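PDB 5FJQ: carbohydrate binding protein, putative, cpb33A from Cellvibrio japonicus, which probably acts as a copper-dependent lytic polysaccharide monooxygenase important for efficient use of chitin, this chain being its monooxygenase domain. Local coordinates for residues 18-23 with 29-34. Numbering follows the deposited sequence.
Sequences GIENPT and AAKAAG
Lys31 reaches from helix 25-33 to Ile19, Glu20 and Pro22 of the loop 18-23, its CD and CE making the closest contacts. The chain leaves the helix extended, chi1 173° placing CG opposite the backbone N, but the last torsion, -13°, is nearly eclipsed and the position of NZ is uncertain.

The polar surface it meets is backbone. Lys31 CD faces two carbonyl oxygens, 3.3 Å from Ile19 O and 3.2 Å from Glu20 O. Lys31 CE is modelled 2.9 Å from Glu20 O, shorter than a comfortable van der Waals contact, so this end of the exposed lysine is doubtful. None of these is a hydrogen bond; Ile19 O takes its bond from Asn35 ND2.

The apolar part is small. Pro22 crosses the lysine chain at about a right angle, its CD 3.9 Å from Lys31 CD, and the proline also rests on Cys27 and Ile28 of the same helix.

As for charge, Lys31 NZ as modelled is 4.8 Å from Glu20 OE1, beyond salt-bridge range, while Glu20 OE2 is hydrogen-bonded to the hydroxyl of Tyr39.

The arrangement joins the loop between helices 10-17 and 25-33 to the second of them, well away from the copper site. Its chemistry is that of the CD methylene laid against carbonyl oxygens and a proline ring; any pull of the carboxylate on the ammonium group is probably weak and cannot be judged from so uncertain a position.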
# COMPACT_ATOMS: atom_id res chain seq x y z
N GLY A 18 10.40 -14.41 1.35
CA GLY A 18 11.90 -14.45 1.54
C GLY A 18 12.58 -13.26 0.89
O GLY A 18 12.58 -13.11 -0.36
N ILE A 19 13.17 -12.40 1.72
CA ILE A 19 13.72 -11.19 1.24
C ILE A 19 15.07 -11.49 0.54
O ILE A 19 15.33 -10.96 -0.52
CB ILE A 19 13.92 -10.17 2.37
CG1 ILE A 19 12.55 -9.77 2.97
CG2 ILE A 19 14.70 -8.94 1.86
CD1 ILE A 19 12.66 -9.11 4.36
N GLU A 20 15.89 -12.36 1.14
CA GLU A 20 17.23 -12.66 0.57
C GLU A 20 17.15 -13.63 -0.64
O GLU A 20 17.85 -13.44 -1.63
CB GLU A 20 18.18 -13.18 1.68
CG GLU A 20 18.27 -12.22 2.86
CD GLU A 20 18.63 -10.80 2.41
OE1 GLU A 20 19.23 -10.70 1.33
OE2 GLU A 20 18.29 -9.78 3.07
N ASN A 21 16.30 -14.64 -0.53
CA ASN A 21 16.19 -15.73 -1.49
C ASN A 21 14.74 -15.98 -1.84
O ASN A 21 14.24 -17.06 -1.63
CB ASN A 21 16.77 -17.02 -0.91
CG ASN A 21 18.28 -16.95 -0.75
OD1 ASN A 21 18.79 -17.03 0.36
ND2 ASN A 21 19.00 -16.79 -1.88
N PRO A 22 14.07 -14.99 -2.42
CA PRO A 22 12.68 -15.17 -2.78
C PRO A 22 12.55 -16.31 -3.82
O PRO A 22 13.50 -16.60 -4.57
CB PRO A 22 12.31 -13.84 -3.44
CG PRO A 22 13.57 -13.25 -3.92
CD PRO A 22 14.67 -13.79 -3.05
N THR A 23 11.38 -16.89 -3.91
CA THR A 23 11.17 -17.91 -4.91
C THR A 23 10.11 -17.48 -5.88
O THR A 23 9.97 -18.08 -6.94
CB THR A 23 10.67 -19.23 -4.28
OG1 THR A 23 9.50 -18.94 -3.51
CG2 THR A 23 11.74 -19.83 -3.39
N ALA A 29 12.12 -10.56 -8.95
CA ALA A 29 12.33 -9.27 -9.71
C ALA A 29 12.51 -8.08 -8.72
O ALA A 29 13.48 -7.32 -8.84
CB ALA A 29 11.18 -9.01 -10.64
N ALA A 30 11.59 -7.97 -7.75
CA ALA A 30 11.68 -6.94 -6.75
C ALA A 30 13.07 -6.95 -6.04
O ALA A 30 13.60 -5.90 -5.78
CB ALA A 30 10.55 -7.03 -5.76
N LYS A 31 13.60 -8.13 -5.69
CA LYS A 31 14.95 -8.16 -5.09
C LYS A 31 15.99 -7.39 -5.93
O LYS A 31 16.71 -6.55 -5.39
CB LYS A 31 15.43 -9.57 -4.72
CG LYS A 31 16.89 -9.60 -4.26
CD LYS A 31 17.11 -10.82 -3.35
CE LYS A 31 18.50 -10.82 -2.74
NZ LYS A 31 19.45 -9.86 -3.37
N ALA A 32 16.00 -7.63 -7.24
CA ALA A 32 16.95 -7.07 -8.18
C ALA A 32 16.77 -5.54 -8.31
O ALA A 32 17.76 -4.81 -8.43
CB ALA A 32 16.85 -7.78 -9.54
N ALA A 33 15.53 -5.05 -8.23
CA ALA A 33 15.26 -3.61 -8.30
C ALA A 33 15.43 -2.81 -6.95
O ALA A 33 15.55 -1.58 -6.95
CB ALA A 33 13.89 -3.37 -8.92
N GLY A 34 15.48 -3.49 -5.81
CA GLY A 34 15.58 -2.77 -4.52
C GLY A 34 14.54 -3.32 -3.56
O GLY A 34 13.33 -2.99 -3.69